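Local coordinates for protein nucleotidyltransferase (Thermus thermophilus HB8, PDB 1WWP) that is of unknown function but, as a helical relative of nucleotidyltransferase substrate-binding proteins, probably works alongside a nucleotidyltransferase, at residues Arg23-Phe37 with Met80-Glu93. Numbering follows the deposited sequence.
Sequences RDAAIQRFEYTFEAF and MVDDRSLTVHTYNE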
# COMPACT_ATOMS: atom_id res chain seq x y z
N ARG A 23 10.04 0.15 -9.77
CA ARG A 23 10.25 0.11 -8.34
C ARG A 23 8.93 0.31 -7.55
O ARG A 23 8.61 -0.44 -6.65
CB ARG A 23 11.26 1.19 -7.97
CG ARG A 23 11.72 1.18 -6.53
CD ARG A 23 12.60 2.39 -6.29
NE ARG A 23 13.57 2.53 -7.38
CZ ARG A 23 14.08 3.69 -7.78
NH1 ARG A 23 13.71 4.82 -7.18
NH2 ARG A 23 14.94 3.72 -8.78
N ASP A 24 8.17 1.34 -7.91
CA ASP A 24 6.89 1.60 -7.24
C ASP A 24 5.97 0.40 -7.42
O ASP A 24 5.27 -0.02 -6.50
CB ASP A 24 6.27 2.89 -7.79
CG ASP A 24 7.03 4.13 -7.33
OD1 ASP A 24 6.72 5.24 -7.80
OD2 ASP A 24 7.95 3.97 -6.48
N ALA A 25 5.99 -0.17 -8.63
CA ALA A 25 5.19 -1.35 -8.95
C ALA A 25 5.61 -2.56 -8.11
O ALA A 25 4.79 -3.35 -7.69
CB ALA A 25 5.33 -1.68 -10.44
N ALA A 26 6.91 -2.70 -7.89
CA ALA A 26 7.43 -3.82 -7.10
C ALA A 26 6.95 -3.66 -5.66
O ALA A 26 6.67 -4.63 -4.97
CB ALA A 26 8.94 -3.84 -7.14
N ILE A 27 6.86 -2.42 -5.21
CA ILE A 27 6.43 -2.16 -3.84
C ILE A 27 4.95 -2.51 -3.68
O ILE A 27 4.54 -3.10 -2.69
CB ILE A 27 6.70 -0.69 -3.48
CG1 ILE A 27 8.21 -0.47 -3.39
CG2 ILE A 27 6.00 -0.32 -2.18
CD1 ILE A 27 8.60 0.99 -3.27
N GLN A 28 4.15 -2.13 -4.68
CA GLN A 28 2.73 -2.43 -4.67
C GLN A 28 2.52 -3.95 -4.65
O GLN A 28 1.71 -4.47 -3.88
CB GLN A 28 2.06 -1.83 -5.92
CG GLN A 28 0.64 -2.33 -6.20
CD GLN A 28 -0.40 -1.82 -5.20
OE1 GLN A 28 -1.58 -2.16 -5.31
NE2 GLN A 28 0.03 -1.02 -4.22
N ARG A 29 3.27 -4.67 -5.47
CA ARG A 29 3.13 -6.13 -5.52
C ARG A 29 3.58 -6.78 -4.24
O ARG A 29 3.02 -7.78 -3.81
CB ARG A 29 3.92 -6.69 -6.71
CG ARG A 29 3.37 -6.19 -8.04
CD ARG A 29 4.14 -6.70 -9.27
NE ARG A 29 3.43 -6.25 -10.47
CZ ARG A 29 3.77 -6.52 -11.73
NH1 ARG A 29 4.83 -7.26 -12.01
NH2 ARG A 29 3.02 -6.02 -12.71
N PHE A 30 4.62 -6.22 -3.63
CA PHE A 30 5.07 -6.76 -2.36
C PHE A 30 3.90 -6.65 -1.36
O PHE A 30 3.63 -7.56 -0.58
CB PHE A 30 6.27 -5.94 -1.87
CG PHE A 30 6.55 -6.09 -0.40
CD1 PHE A 30 6.85 -7.33 0.15
CD2 PHE A 30 6.48 -4.98 0.44
CE1 PHE A 30 7.07 -7.47 1.53
CE2 PHE A 30 6.71 -5.11 1.84
CZ PHE A 30 7.00 -6.35 2.37
N GLU A 31 3.20 -5.52 -1.40
CA GLU A 31 2.08 -5.30 -0.50
C GLU A 31 1.04 -6.39 -0.59
O GLU A 31 0.77 -7.08 0.40
CB GLU A 31 1.43 -3.94 -0.78
CG GLU A 31 2.25 -2.74 -0.32
CD GLU A 31 1.50 -1.43 -0.48
OE1 GLU A 31 1.88 -0.43 0.16
OE2 GLU A 31 0.52 -1.38 -1.25
N TYR A 32 0.47 -6.59 -1.78
CA TYR A 32 -0.56 -7.62 -1.88
C TYR A 32 -0.04 -9.04 -1.77
O TYR A 32 -0.80 -9.95 -1.44
CB TYR A 32 -1.43 -7.42 -3.14
CG TYR A 32 -0.79 -7.58 -4.50
CD1 TYR A 32 -0.35 -8.82 -4.95
CD2 TYR A 32 -0.76 -6.50 -5.39
CE1 TYR A 32 0.10 -8.99 -6.28
CE2 TYR A 32 -0.31 -6.65 -6.71
CZ TYR A 32 0.11 -7.89 -7.15
OH TYR A 32 0.50 -8.04 -8.47
N THR A 33 1.25 -9.24 -2.01
CA THR A 33 1.82 -10.57 -1.86
C THR A 33 1.97 -10.87 -0.37
O THR A 33 1.76 -11.99 0.09
CB THR A 33 3.21 -10.67 -2.52
OG1 THR A 33 3.08 -10.51 -3.94
CG2 THR A 33 3.85 -12.03 -2.19
N PHE A 34 2.38 -9.85 0.37
CA PHE A 34 2.55 -9.96 1.81
C PHE A 34 1.22 -10.31 2.48
O PHE A 34 1.14 -11.23 3.29
CB PHE A 34 3.04 -8.64 2.37
CG PHE A 34 3.06 -8.58 3.87
CD1 PHE A 34 1.98 -8.04 4.57
CD2 PHE A 34 4.16 -9.05 4.58
CE1 PHE A 34 2.01 -7.95 5.96
CE2 PHE A 34 4.20 -8.97 5.97
CZ PHE A 34 3.12 -8.42 6.66
N GLU A 35 0.19 -9.55 2.14
CA GLU A 35 -1.13 -9.77 2.72
C GLU A 35 -1.61 -11.19 2.44
O GLU A 35 -2.14 -11.85 3.33
CB GLU A 35 -2.13 -8.76 2.17
CG GLU A 35 -1.71 -7.29 2.37
CD GLU A 35 -1.49 -6.88 3.84
OE1 GLU A 35 -2.23 -7.37 4.72
OE2 GLU A 35 -0.59 -6.05 4.09
N ALA A 36 -1.42 -11.65 1.21
CA ALA A 36 -1.83 -13.00 0.86
C ALA A 36 -0.95 -14.01 1.57
O ALA A 36 -1.38 -15.09 1.94
CB ALA A 36 -1.74 -13.22 -0.66
N PHE A 37 0.31 -13.64 1.78
CA PHE A 37 1.22 -14.55 2.44
C PHE A 37 0.88 -14.79 3.93
O PHE A 37 0.77 -15.93 4.35
CB PHE A 37 2.65 -14.04 2.32
CG PHE A 37 3.65 -14.88 3.03
CD1 PHE A 37 3.98 -16.14 2.55
CD2 PHE A 37 4.22 -14.44 4.23
CE1 PHE A 37 4.89 -16.96 3.24
CE2 PHE A 37 5.12 -15.25 4.93
CZ PHE A 37 5.46 -16.52 4.43
N MSE A 80 9.81 -7.95 7.41
CA MSE A 80 8.90 -7.80 6.29
C MSE A 80 7.64 -7.06 6.77
O MSE A 80 7.12 -6.20 6.07
CB MSE A 80 8.53 -9.18 5.76
CG MSE A 80 7.98 -9.19 4.36
SE MSE A 80 8.03 -10.99 3.63
CE MSE A 80 6.52 -11.76 4.60
N VAL A 81 7.17 -7.38 7.97
CA VAL A 81 5.99 -6.69 8.49
C VAL A 81 6.31 -5.21 8.70
O VAL A 81 5.52 -4.34 8.35
CB VAL A 81 5.49 -7.32 9.81
CG1 VAL A 81 4.34 -6.47 10.42
CG2 VAL A 81 4.97 -8.72 9.54
N ASP A 82 7.49 -4.90 9.24
CA ASP A 82 7.83 -3.49 9.44
C ASP A 82 7.97 -2.74 8.11
O ASP A 82 7.53 -1.60 7.99
CB ASP A 82 9.10 -3.37 10.30
CG ASP A 82 8.84 -3.72 11.78
OD1 ASP A 82 7.70 -3.51 12.27
OD2 ASP A 82 9.79 -4.19 12.46
N ASP A 83 8.57 -3.36 7.10
CA ASP A 83 8.70 -2.71 5.80
C ASP A 83 7.31 -2.48 5.19
O ASP A 83 7.09 -1.52 4.44
CB ASP A 83 9.52 -3.56 4.85
CG ASP A 83 11.00 -3.36 5.05
OD1 ASP A 83 11.78 -4.04 4.35
OD2 ASP A 83 11.37 -2.52 5.90
N ARG A 84 6.39 -3.37 5.52
CA ARG A 84 5.03 -3.27 5.04
C ARG A 84 4.40 -1.99 5.61
O ARG A 84 3.59 -1.33 4.96
CB ARG A 84 4.25 -4.52 5.46
CG ARG A 84 2.78 -4.49 5.11
CD ARG A 84 2.56 -4.44 3.60
NE ARG A 84 1.17 -4.21 3.27
CZ ARG A 84 0.62 -3.01 3.17
NH1 ARG A 84 1.36 -1.92 3.37
NH2 ARG A 84 -0.66 -2.88 2.85
N SER A 85 4.78 -1.63 6.83
CA SER A 85 4.22 -0.42 7.43
C SER A 85 4.88 0.83 6.85
O SER A 85 4.40 1.93 7.05
CB SER A 85 4.38 -0.45 8.96
OG SER A 85 5.75 -0.44 9.33
N LEU A 86 5.97 0.66 6.11
CA LEU A 86 6.63 1.83 5.52
C LEU A 86 6.32 2.07 4.03
O LEU A 86 6.66 3.13 3.50
CB LEU A 86 8.14 1.71 5.69
CG LEU A 86 8.73 2.02 7.07
CD1 LEU A 86 10.18 1.58 7.10
CD2 LEU A 86 8.60 3.51 7.34
N THR A 87 5.67 1.13 3.37
CA THR A 87 5.39 1.27 1.94
C THR A 87 4.60 2.52 1.57
O THR A 87 4.75 3.05 0.46
CB THR A 87 4.65 0.04 1.38
OG1 THR A 87 3.45 -0.18 2.13
CG2 THR A 87 5.53 -1.21 1.46
N VAL A 88 3.77 2.99 2.49
CA VAL A 88 2.97 4.17 2.25
C VAL A 88 3.77 5.48 2.33
O VAL A 88 3.25 6.55 2.03
CB VAL A 88 1.74 4.23 3.20
CG1 VAL A 88 2.18 4.45 4.66
CG2 VAL A 88 0.80 5.33 2.74
N HIS A 89 5.03 5.39 2.73
CA HIS A 89 5.89 6.58 2.81
C HIS A 89 7.02 6.46 1.80
O HIS A 89 8.05 7.14 1.91
CB HIS A 89 6.47 6.73 4.23
CG HIS A 89 5.42 6.88 5.30
ND1 HIS A 89 5.04 5.83 6.11
CD2 HIS A 89 4.65 7.93 5.66
CE1 HIS A 89 4.08 6.23 6.93
NE2 HIS A 89 3.82 7.50 6.67
N THR A 90 6.84 5.61 0.79
CA THR A 90 7.88 5.42 -0.21
C THR A 90 7.88 6.47 -1.29
O THR A 90 8.27 6.22 -2.43
CB THR A 90 7.81 4.02 -0.86
OG1 THR A 90 6.56 3.86 -1.54
CG2 THR A 90 7.97 2.95 0.20
N TYR A 91 7.40 7.66 -0.93
CA TYR A 91 7.44 8.74 -1.89
C TYR A 91 8.91 9.19 -1.89
O TYR A 91 9.39 9.81 -2.84
CB TYR A 91 6.55 9.90 -1.46
CG TYR A 91 6.91 11.16 -2.20
CD1 TYR A 91 7.06 11.16 -3.58
CD2 TYR A 91 7.20 12.34 -1.51
CE1 TYR A 91 7.51 12.28 -4.26
CE2 TYR A 91 7.64 13.48 -2.18
CZ TYR A 91 7.80 13.43 -3.56
OH TYR A 91 8.26 14.53 -4.24
N ASN A 92 9.63 8.85 -0.82
CA ASN A 92 11.03 9.21 -0.69
C ASN A 92 11.90 8.16 -1.37
O ASN A 92 11.90 6.99 -0.97
CB ASN A 92 11.42 9.31 0.78
CG ASN A 92 10.21 9.36 1.69
OD1 ASN A 92 9.19 9.97 1.36
ND2 ASN A 92 10.33 8.72 2.85
N GLU A 93 12.64 8.58 -2.40
CA GLU A 93 13.52 7.67 -3.13
C GLU A 93 14.37 6.83 -2.18
O GLU A 93 14.56 5.64 -2.41
CB GLU A 93 14.42 8.43 -4.09
CG GLU A 93 13.74 8.87 -5.36
CD GLU A 93 14.73 9.09 -6.48
OE1 GLU A 93 15.57 10.01 -6.36
OE2 GLU A 93 14.67 8.35 -7.48
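The axes of segments 23-37 and 80-86, on helices 20-49 and 71-86, approach to 10.4 Å at 128° between their directions, where E31 faces R84; the residues leading from T87 to E93 then follow 23-37 back toward R23. R84 carries the centre of the contact. Its CG stands anti to the backbone N and the chain then bends at chi2, so that the methylene part lies over one face of the F34 ring, a CH-pi contact with R84 CG 4.0 Å from the centroid. The guanidinium passes on to two glutamates. R84 NE donates to E35 OE2 at 2.7 Å, a salt-bridging hydrogen bond that is bent (137° at the hydrogen) and tilted from the guanidinium plane. E31 instead stacks, its CG over the guanidinium face and its carboxylate turned 28° from that plane; E31 OE1 forms a salt bridge with R84 NH1 at 3.6 Å but lies well out of the plane, so no N-H points at it and this link is one of charge only. That same OE1 accepts a short bond, 2.5 Å, from T87 OG1 on its anti lone pair.

Away from R84 the contact is apolar. M80, a selenomethionine, runs its CG against the rim of F30, 3.4 Å from CE1, and its terminal CE reaches both F34 and F37. V81 CG2 meets the edge of F34, 3.4 Å from CZ, while I27 slides past the methyl of T87 and ends against T90. F30 also meets Y106 of helix 93-116, and D83 turns its carboxylate to Y106 and R102, tying this layer into the helical bundle. Q28 hydrogen-bonds to T90 and packs on T87 of the second subunit, so the contact borders the dimer interface. The E31-R84-E35 network thus sets one arginine between two acids, which would probably stabilise its charge, while its methylenes close over F34.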